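PDB 1Q6H: FKBP-type peptidyl-prolyl cis-trans isomerase FkpA from Escherichia coli, which catalyses the cis-trans isomerization of proline imidic peptide bonds, thereby speeding protein folding, and also acts as a folding chaperone. Local coordinates for residues M92-E100 and K202-S212; P136-K147 and S159-L170. All coordinates share one frame; numbering follows the deposited sequence.

Contact 1: M92-E100 and K202-S212; sequences MEKDAADNE and KAGVPGIPPNS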
loop_
_atom_site.group_PDB
_atom_site.type_symbol
_atom_site.label_atom_id
_atom_site.label_comp_id
_atom_site.label_asym_id
_atom_site.label_seq_id
_atom_site.Cartn_x
_atom_site.Cartn_y
_atom_site.Cartn_z
HETATM N N MSE A 92 -7.151 21.617 -5.276
HETATM C CA MSE A 92 -6.786 21.679 -6.676
HETATM C C MSE A 92 -7.542 22.788 -7.362
HETATM O O MSE A 92 -6.927 23.636 -8.033
HETATM C CB MSE A 92 -7.079 20.353 -7.355
HETATM C CG MSE A 92 -6.124 19.315 -6.901
HETATM SE SE MSE A 92 -4.927 18.868 -8.332
HETATM C CE MSE A 92 -5.873 17.330 -8.872
ATOM N N GLU A 93 -8.859 22.809 -7.161
ATOM C CA GLU A 93 -9.706 23.796 -7.834
ATOM C C GLU A 93 -9.320 25.212 -7.460
ATOM O O GLU A 93 -9.312 26.107 -8.305
ATOM C CB GLU A 93 -11.202 23.595 -7.515
ATOM C CG GLU A 93 -11.837 22.408 -8.203
ATOM C CD GLU A 93 -12.059 22.596 -9.699
ATOM O OE1 GLU A 93 -12.101 23.751 -10.186
ATOM O OE2 GLU A 93 -12.230 21.567 -10.398
ATOM N N LYS A 94 -9.024 25.403 -6.185
ATOM C CA LYS A 94 -8.690 26.715 -5.683
ATOM C C LYS A 94 -7.345 27.131 -6.275
ATOM O O LYS A 94 -7.210 28.264 -6.727
ATOM C CB LYS A 94 -8.626 26.753 -4.157
ATOM C CG LYS A 94 -8.256 28.142 -3.651
ATOM C CD LYS A 94 -8.215 28.265 -2.138
ATOM C CE LYS A 94 -7.505 29.544 -1.710
ATOM N NZ LYS A 94 -7.787 30.693 -2.627
ATOM N N ASP A 95 -6.383 26.218 -6.278
ATOM C CA ASP A 95 -5.064 26.526 -6.817
ATOM C C ASP A 95 -5.231 26.809 -8.313
ATOM O O ASP A 95 -4.654 27.742 -8.844
ATOM C CB ASP A 95 -4.082 25.386 -6.593
ATOM C CG ASP A 95 -3.677 25.212 -5.121
ATOM O OD1 ASP A 95 -3.977 26.095 -4.277
ATOM O OD2 ASP A 95 -3.063 24.184 -4.731
ATOM N N ALA A 96 -6.059 26.021 -8.993
ATOM C CA ALA A 96 -6.256 26.252 -10.407
ATOM C C ALA A 96 -6.761 27.684 -10.685
ATOM O O ALA A 96 -6.269 28.356 -11.599
ATOM C CB ALA A 96 -7.184 25.230 -10.998
ATOM N N ALA A 97 -7.731 28.145 -9.897
ATOM C CA ALA A 97 -8.303 29.471 -10.084
ATOM C C ALA A 97 -7.305 30.578 -9.733
ATOM O O ALA A 97 -7.140 31.544 -10.473
ATOM C CB ALA A 97 -9.617 29.620 -9.268
ATOM N N ASP A 98 -6.638 30.423 -8.603
ATOM C CA ASP A 98 -5.664 31.399 -8.148
ATOM C C ASP A 98 -4.519 31.539 -9.163
ATOM O O ASP A 98 -4.128 32.647 -9.524
ATOM C CB ASP A 98 -5.106 30.997 -6.772
ATOM C CG ASP A 98 -6.133 31.124 -5.656
ATOM O OD1 ASP A 98 -7.198 31.721 -5.902
ATOM O OD2 ASP A 98 -5.968 30.662 -4.496
ATOM N N ASN A 99 -4.015 30.413 -9.651
ATOM C CA ASN A 99 -2.900 30.443 -10.578
ATOM C C ASN A 99 -3.321 31.045 -11.905
ATOM O O ASN A 99 -2.546 31.808 -12.500
ATOM C CB ASN A 99 -2.277 29.051 -10.750
ATOM C CG ASN A 99 -1.502 28.599 -9.500
ATOM O OD1 ASN A 99 -1.121 29.408 -8.666
ATOM N ND2 ASN A 99 -1.293 27.302 -9.369
ATOM N N GLU A 100 -4.538 30.725 -12.367
ATOM C CA GLU A 100 -5.039 31.323 -13.593
ATOM C C GLU A 100 -5.070 32.850 -13.427
ATOM O O GLU A 100 -4.718 33.571 -14.336
ATOM C CB GLU A 100 -6.436 30.795 -13.935
ATOM C CG GLU A 100 -7.029 31.252 -15.278
ATOM C CD GLU A 100 -6.619 30.377 -16.463
ATOM O OE1 GLU A 100 -5.933 29.342 -16.260
ATOM O OE2 GLU A 100 -6.979 30.727 -17.611
ATOM N N LYS A 202 -5.076 22.857 -16.721
ATOM C CA LYS A 202 -5.617 22.809 -15.378
ATOM C C LYS A 202 -5.023 21.701 -14.529
ATOM O O LYS A 202 -4.847 21.883 -13.331
ATOM C CB LYS A 202 -7.148 22.715 -15.434
ATOM C CG LYS A 202 -7.832 23.035 -14.131
ATOM C CD LYS A 202 -9.338 23.118 -14.295
ATOM C CE LYS A 202 -10.039 23.205 -12.952
ATOM N NZ LYS A 202 -11.457 23.671 -13.091
ATOM N N ALA A 203 -4.721 20.562 -15.138
ATOM C CA ALA A 203 -4.167 19.437 -14.395
ATOM C C ALA A 203 -2.748 19.696 -13.933
ATOM O O ALA A 203 -2.372 19.300 -12.826
ATOM C CB ALA A 203 -4.172 18.169 -15.257
ATOM N N GLY A 204 -1.959 20.344 -14.786
ATOM C CA GLY A 204 -0.545 20.517 -14.516
ATOM C C GLY A 204 0.167 19.179 -14.696
ATOM O O GLY A 204 -0.400 18.269 -15.266
ATOM N N VAL A 205 1.401 19.082 -14.216
ATOM C CA VAL A 205 2.187 17.838 -14.177
ATOM C C VAL A 205 3.082 17.966 -12.945
ATOM O O VAL A 205 3.180 19.045 -12.384
ATOM C CB VAL A 205 3.106 17.708 -15.392
ATOM C CG1 VAL A 205 2.308 17.520 -16.636
ATOM C CG2 VAL A 205 3.991 18.933 -15.509
ATOM N N PRO A 206 3.756 16.905 -12.516
ATOM C CA PRO A 206 4.665 17.042 -11.372
ATOM C C PRO A 206 5.643 18.227 -11.515
ATOM O O PRO A 206 6.298 18.387 -12.548
ATOM C CB PRO A 206 5.378 15.681 -11.336
ATOM C CG PRO A 206 4.306 14.731 -11.823
ATOM C CD PRO A 206 3.671 15.511 -12.981
ATOM N N GLY A 207 5.703 19.075 -10.493
ATOM C CA GLY A 207 6.543 20.267 -10.535
ATOM C C GLY A 207 5.863 21.494 -11.152
ATOM O O GLY A 207 6.351 22.625 -11.045
ATOM N N ILE A 208 4.727 21.283 -11.806
ATOM C CA ILE A 208 3.968 22.379 -12.390
ATOM C C ILE A 208 2.525 22.373 -11.908
ATOM O O ILE A 208 1.726 21.520 -12.289
ATOM C CB ILE A 208 4.021 22.314 -13.879
ATOM C CG1 ILE A 208 5.482 22.370 -14.302
ATOM C CG2 ILE A 208 3.199 23.488 -14.480
ATOM C CD1 ILE A 208 5.699 22.323 -15.785
ATOM N N PRO A 209 2.199 23.311 -11.032
ATOM C CA PRO A 209 0.838 23.392 -10.498
ATOM C C PRO A 209 -0.234 23.743 -11.540
ATOM O O PRO A 209 0.021 24.251 -12.632
ATOM C CB PRO A 209 0.938 24.460 -9.398
ATOM C CG PRO A 209 2.445 24.670 -9.165
ATOM C CD PRO A 209 3.117 24.295 -10.428
ATOM N N PRO A 210 -1.467 23.410 -11.195
ATOM C CA PRO A 210 -2.623 23.665 -12.053
ATOM C C PRO A 210 -2.668 25.066 -12.588
ATOM O O PRO A 210 -2.452 26.027 -11.831
ATOM C CB PRO A 210 -3.803 23.443 -11.100
ATOM C CG PRO A 210 -3.310 22.492 -10.124
ATOM C CD PRO A 210 -1.842 22.749 -9.944
ATOM N N ASN A 211 -2.989 25.199 -13.868
ATOM C CA ASN A 211 -3.089 26.492 -14.507
ATOM C C ASN A 211 -1.865 27.416 -14.332
ATOM O O ASN A 211 -2.000 28.607 -14.121
ATOM C CB ASN A 211 -4.371 27.177 -14.068
ATOM C CG ASN A 211 -5.595 26.576 -14.740
ATOM O OD1 ASN A 211 -5.483 25.953 -15.792
ATOM N ND2 ASN A 211 -6.763 26.741 -14.118
ATOM N N SER A 212 -0.669 26.849 -14.408
ATOM C CA SER A 212 0.554 27.633 -14.307
ATOM C C SER A 212 0.966 28.254 -15.634
ATOM O O SER A 212 1.055 27.591 -16.657
ATOM C CB SER A 212 1.721 26.780 -13.808
ATOM O OG SER A 212 1.514 26.351 -12.470
#
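The flat amide of Asn-211 meets helix 70-112 through its edge: ND2 sends an N-H to Ala-96 O, 3.0 Å away and exactly in the amide plane. Over one face of this amide stands Glu-100 OE1, 3.2 Å from Asn-211 CG, with the carboxylate and amide planes 67° apart. Ala-96 O is approached from above its own carbonyl plane, while the helical N-H of Glu-100 reaches it from the opposite face, so two bonds grip one backbone acceptor. A second amide answers from the helix. With CG anti to the carbonyl carbon (chi1 -71°), the Asn-99 amide is aimed at the loop, and its ND2 donates to Pro-210 O at 3.0 Å, here in the carbonyl plane. The same ND2 lies 3.6 Å from Pro-209 CB. The Pro-210 ring rests on Ala-96, its CB 3.8 Å from Ala-96 CA. The extended Lys-202 passes Ala-96 CB and ends in a salt bridge, NZ to Glu-93 OE1 at 3.0 Å. The junction is thus mixed, apolar where Pro-210 meets Ala-96; each asparagine donates to a main-chain carbonyl across the contact, so the tie depends on backbone position as well as on side-chain partners, with the Lys-202/Glu-93 pair at the exposed margin.

Contact 2: P136-K147 and S159-L170; sequences PKDSDTVVVNYK and SYTRGEPLSFRL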
loop_
_atom_site.group_PDB
_atom_site.type_symbol
_atom_site.label_atom_id
_atom_site.label_comp_id
_atom_site.label_asym_id
_atom_site.label_seq_id
_atom_site.Cartn_x
_atom_site.Cartn_y
_atom_site.Cartn_z
ATOM N N PRO A 136 12.246 27.290 -38.132
ATOM C CA PRO A 136 11.767 25.986 -37.655
ATOM C C PRO A 136 10.333 25.702 -38.107
ATOM O O PRO A 136 9.478 26.578 -37.931
ATOM C CB PRO A 136 11.740 26.155 -36.124
ATOM C CG PRO A 136 12.645 27.297 -35.817
ATOM C CD PRO A 136 12.733 28.125 -37.031
ATOM N N LYS A 137 10.105 24.518 -38.660
ATOM C CA LYS A 137 8.807 24.072 -39.145
ATOM C C LYS A 137 8.341 22.861 -38.337
ATOM O O LYS A 137 9.136 22.211 -37.640
ATOM C CB LYS A 137 8.886 23.700 -40.615
ATOM C CG LYS A 137 8.715 24.877 -41.586
ATOM C CD LYS A 137 9.937 25.762 -41.604
ATOM C CE LYS A 137 9.966 26.706 -42.804
ATOM N NZ LYS A 137 11.356 27.190 -43.085
ATOM N N ASP A 138 7.053 22.556 -38.433
ATOM C CA ASP A 138 6.462 21.486 -37.607
ATOM C C ASP A 138 7.197 20.138 -37.514
ATOM O O ASP A 138 7.381 19.584 -36.417
ATOM C CB ASP A 138 4.994 21.268 -37.998
ATOM C CG ASP A 138 4.061 22.274 -37.316
ATOM O OD1 ASP A 138 4.523 23.042 -36.439
ATOM O OD2 ASP A 138 2.859 22.383 -37.593
ATOM N N SER A 139 7.611 19.582 -38.633
ATOM C CA SER A 139 8.254 18.276 -38.563
ATOM C C SER A 139 9.762 18.335 -38.253
ATOM O O SER A 139 10.422 17.276 -38.159
ATOM C CB SER A 139 8.030 17.538 -39.866
ATOM O OG SER A 139 8.685 18.245 -40.889
ATOM N N ASP A 140 10.308 19.540 -38.064
ATOM C CA ASP A 140 11.735 19.669 -37.785
ATOM C C ASP A 140 12.115 19.230 -36.394
ATOM O O ASP A 140 11.298 19.281 -35.468
ATOM C CB ASP A 140 12.199 21.120 -37.867
ATOM C CG ASP A 140 12.150 21.688 -39.270
ATOM O OD1 ASP A 140 12.167 20.901 -40.254
ATOM O OD2 ASP A 140 12.079 22.922 -39.447
ATOM N N THR A 141 13.388 18.877 -36.249
ATOM C CA THR A 141 13.976 18.644 -34.956
ATOM C C THR A 141 14.672 19.924 -34.517
ATOM O O THR A 141 15.394 20.547 -35.295
ATOM C CB THR A 141 14.990 17.500 -35.024
ATOM O OG1 THR A 141 14.337 16.288 -35.427
ATOM C CG2 THR A 141 15.504 17.203 -33.655
ATOM N N VAL A 142 14.453 20.321 -33.275
ATOM C CA VAL A 142 15.117 21.484 -32.733
ATOM C C VAL A 142 15.992 21.059 -31.569
ATOM O O VAL A 142 15.681 20.092 -30.860
ATOM C CB VAL A 142 14.116 22.597 -32.241
ATOM C CG1 VAL A 142 13.364 23.275 -33.409
ATOM C CG2 VAL A 142 13.134 22.058 -31.238
ATOM N N VAL A 143 17.082 21.809 -31.381
ATOM C CA VAL A 143 18.027 21.603 -30.309
ATOM C C VAL A 143 18.120 22.924 -29.553
ATOM O O VAL A 143 18.460 23.985 -30.125
ATOM C CB VAL A 143 19.404 21.197 -30.848
ATOM C CG1 VAL A 143 20.355 20.873 -29.707
ATOM C CG2 VAL A 143 19.292 19.977 -31.807
ATOM N N VAL A 144 17.807 22.873 -28.274
ATOM C CA VAL A 144 17.744 24.062 -27.466
ATOM C C VAL A 144 18.370 23.932 -26.092
ATOM O O VAL A 144 18.414 22.871 -25.511
ATOM C CB VAL A 144 16.284 24.485 -27.190
ATOM C CG1 VAL A 144 15.550 24.870 -28.464
ATOM C CG2 VAL A 144 15.523 23.367 -26.477
ATOM N N ASN A 145 18.821 25.064 -25.581
ATOM C CA ASN A 145 19.139 25.177 -24.197
ATOM C C ASN A 145 18.002 26.038 -23.640
ATOM O O ASN A 145 17.491 26.945 -24.315
ATOM C CB ASN A 145 20.492 25.851 -23.990
ATOM C CG ASN A 145 21.641 24.907 -24.183
ATOM O OD1 ASN A 145 21.591 23.748 -23.771
ATOM N ND2 ASN A 145 22.698 25.399 -24.790
ATOM N N TYR A 146 17.576 25.756 -22.425
ATOM C CA TYR A 146 16.534 26.563 -21.849
ATOM C C TYR A 146 16.507 26.462 -20.375
ATOM O O TYR A 146 17.025 25.517 -19.799
ATOM C CB TYR A 146 15.167 26.120 -22.350
ATOM C CG TYR A 146 14.831 24.726 -21.928
ATOM C CD1 TYR A 146 15.229 23.654 -22.686
ATOM C CD2 TYR A 146 14.120 24.484 -20.760
ATOM C CE1 TYR A 146 14.943 22.369 -22.298
ATOM C CE2 TYR A 146 13.817 23.225 -20.376
ATOM C CZ TYR A 146 14.234 22.159 -21.143
ATOM O OH TYR A 146 13.963 20.878 -20.740
ATOM N N LYS A 147 15.861 27.453 -19.782
ATOM C CA LYS A 147 15.551 27.443 -18.372
ATOM C C LYS A 147 14.052 27.740 -18.225
ATOM O O LYS A 147 13.524 28.676 -18.863
ATOM C CB LYS A 147 16.399 28.466 -17.665
ATOM C CG LYS A 147 16.009 28.684 -16.267
ATOM C CD LYS A 147 16.959 29.641 -15.602
ATOM C CE LYS A 147 16.463 31.059 -15.632
ATOM N NZ LYS A 147 17.072 31.769 -14.442
ATOM N N SER A 159 17.939 22.903 -18.720
ATOM C CA SER A 159 18.768 21.996 -19.521
ATOM C C SER A 159 20.268 22.109 -19.266
ATOM O O SER A 159 21.007 21.117 -19.366
ATOM C CB SER A 159 18.492 22.246 -21.001
ATOM O OG SER A 159 18.997 23.517 -21.405
ATOM N N TYR A 160 20.716 23.324 -18.957
ATOM C CA TYR A 160 22.128 23.628 -18.796
ATOM C C TYR A 160 22.691 22.727 -17.732
ATOM O O TYR A 160 23.820 22.221 -17.828
ATOM C CB TYR A 160 22.327 25.108 -18.386
ATOM C CG TYR A 160 21.853 26.142 -19.407
ATOM C CD1 TYR A 160 22.687 26.551 -20.433
ATOM C CD2 TYR A 160 20.571 26.707 -19.342
ATOM C CE1 TYR A 160 22.276 27.476 -21.372
ATOM C CE2 TYR A 160 20.143 27.634 -20.281
ATOM C CZ TYR A 160 21.010 28.018 -21.291
ATOM O OH TYR A 160 20.646 28.938 -22.252
ATOM N N THR A 161 21.884 22.491 -16.713
ATOM C CA THR A 161 22.344 21.669 -15.618
ATOM C C THR A 161 22.533 20.234 -16.048
ATOM O O THR A 161 23.206 19.475 -15.339
ATOM C CB THR A 161 21.365 21.688 -14.458
ATOM O OG1 THR A 161 20.149 21.068 -14.861
ATOM C CG2 THR A 161 21.001 23.111 -14.045
ATOM N N ARG A 162 21.951 19.839 -17.174
ATOM C CA ARG A 162 22.105 18.449 -17.615
ATOM C C ARG A 162 23.362 18.318 -18.465
ATOM O O ARG A 162 23.786 17.216 -18.830
ATOM C CB ARG A 162 20.862 17.965 -18.355
ATOM C CG ARG A 162 19.681 17.687 -17.461
ATOM C CD ARG A 162 18.490 17.080 -18.191
ATOM N NE ARG A 162 17.953 17.978 -19.209
ATOM C CZ ARG A 162 16.896 18.757 -19.061
ATOM N NH1 ARG A 162 16.202 18.764 -17.927
ATOM N NH2 ARG A 162 16.525 19.541 -20.064
ATOM N N GLY A 163 23.986 19.456 -18.745
ATOM C CA GLY A 163 25.230 19.473 -19.488
ATOM C C GLY A 163 25.060 19.305 -20.982
ATOM O O GLY A 163 26.045 19.235 -21.719
ATOM N N GLU A 164 23.816 19.213 -21.431
ATOM C CA GLU A 164 23.542 19.092 -22.851
ATOM C C GLU A 164 22.241 19.752 -23.194
ATOM O O GLU A 164 21.332 19.823 -22.390
ATOM C CB GLU A 164 23.454 17.609 -23.262
ATOM C CG GLU A 164 22.274 16.866 -22.646
ATOM C CD GLU A 164 22.302 15.362 -22.903
ATOM O OE1 GLU A 164 23.371 14.832 -23.243
ATOM O OE2 GLU A 164 21.251 14.707 -22.746
ATOM N N PRO A 165 22.131 20.209 -24.423
ATOM C CA PRO A 165 20.893 20.794 -24.898
ATOM C C PRO A 165 19.817 19.720 -25.070
ATOM O O PRO A 165 20.132 18.555 -25.130
ATOM C CB PRO A 165 21.287 21.370 -26.235
ATOM C CG PRO A 165 22.439 20.613 -26.660
ATOM C CD PRO A 165 23.185 20.183 -25.443
ATOM N N LEU A 166 18.560 20.124 -25.107
ATOM C CA LEU A 166 17.460 19.193 -25.326
ATOM C C LEU A 166 17.106 19.154 -26.801
ATOM O O LEU A 166 16.987 20.187 -27.436
ATOM C CB LEU A 166 16.241 19.637 -24.530
ATOM C CG LEU A 166 14.996 18.749 -24.646
ATOM C CD1 LEU A 166 15.211 17.461 -23.871
ATOM C CD2 LEU A 166 13.734 19.487 -24.156
ATOM N N SER A 167 16.924 17.959 -27.339
ATOM C CA SER A 167 16.537 17.806 -28.724
ATOM C C SER A 167 15.127 17.218 -28.831
ATOM O O SER A 167 14.830 16.221 -28.169
ATOM C CB SER A 167 17.549 16.913 -29.426
ATOM O OG SER A 167 17.032 16.464 -30.656
ATOM N N PHE A 168 14.260 17.847 -29.635
ATOM C CA PHE A 168 12.908 17.333 -29.872
ATOM C C PHE A 168 12.263 17.787 -31.178
ATOM O O PHE A 168 12.679 18.770 -31.772
ATOM C CB PHE A 168 11.984 17.739 -28.748
ATOM C CG PHE A 168 11.937 19.211 -28.494
ATOM C CD1 PHE A 168 11.032 20.019 -29.172
ATOM C CD2 PHE A 168 12.769 19.787 -27.560
ATOM C CE1 PHE A 168 10.962 21.373 -28.921
ATOM C CE2 PHE A 168 12.709 21.148 -27.303
ATOM C CZ PHE A 168 11.805 21.939 -27.993
ATOM N N ARG A 169 11.246 17.050 -31.605
ATOM C CA ARG A 169 10.482 17.413 -32.793
ATOM C C ARG A 169 9.591 18.597 -32.393
ATOM O O ARG A 169 8.960 18.613 -31.328
ATOM C CB ARG A 169 9.687 16.222 -33.330
ATOM C CG ARG A 169 10.583 15.003 -33.671
ATOM C CD ARG A 169 9.837 13.770 -34.194
ATOM N NE ARG A 169 8.924 13.200 -33.202
ATOM C CZ ARG A 169 9.263 12.319 -32.278
ATOM N NH1 ARG A 169 10.508 11.870 -32.185
ATOM N NH2 ARG A 169 8.349 11.848 -31.452
ATOM N N LEU A 170 9.609 19.618 -33.221
ATOM C CA LEU A 170 8.936 20.877 -32.897
ATOM C C LEU A 170 7.477 20.711 -32.522
ATOM O O LEU A 170 6.999 21.359 -31.613
ATOM C CB LEU A 170 9.060 21.846 -34.082
ATOM C CG LEU A 170 8.510 23.250 -33.838
ATOM C CD1 LEU A 170 9.200 23.919 -32.668
ATOM C CD2 LEU A 170 8.670 24.074 -35.113
#
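This is an antiparallel strand pairing in the curled sheet of the FKBP fold, where strand 166-169 borders strand 141-150. A hydrogen bond from Leu-170 N to Asp-140 O, then reciprocal backbone bonds of Val-142 with Phe-168 and Val-144 with Leu-166, fix the register; strand 214-223 bonds to the other edge of 141-150. On the face carrying Val-142 and Phe-168, Val-142 CG2 sits over the phenyl ring in a CH-pi contact, 3.6 Å from its centroid. Phe-168 CG lies between its backbone N and carbonyl carbon (chi1 55°), which swings the ring over the neighbouring strand, where Val-144 CG2 also touches it. Trp-177 of helix 175-180 meets both this ring and that of Tyr-146; as in other FKBPs, Tyr-146 and Trp-177 probably help to line the proline-binding pocket. Ser-159 CB covers one face of the Tyr-146 ring, and Leu-166 CD2 packs 3.6 Å from its CE1. The phenol OH accepts from Arg-162 NH2, in the guanidinium plane, and is hydrogen-bonded to Asp-157, which also pairs with the arginine. With an alanine at Tyr-146, Arg-162 NH2 and Asp-157 would probably lose a shared hydroxyl partner, and a gap would open beside Leu-166 and Trp-177. Ser-159 continues the join twice over: its N donates to Tyr-146 O, and its OG accepts from Tyr-146 N at 2.8 Å, with an N-H...O angle of 163°.

Overall arrangement
Contacts 1 and 2 illustrate two ways of joining a chain: side-chain-to-backbone links with a salt bridge, and a backbone-paired sheet. Their centres lie about 25 Å apart and their nearest atoms about 9 Å apart, so neither touches the other. Contact 2, linking residues close in sequence, builds the sheet within the FKBP domain; contact 1 bridges 101 intervening residues, which include all of contact 2, and brings the domain's late loop back to the long helix. Strand 214-223 connects them: it follows loop 202-212 and pairs with strand 141-150. Contact 2 probably contributes Tyr-146 to the proline-binding pocket, and the loop of contact 1, though not its helix-facing side, probably runs near it by way of Tyr-200.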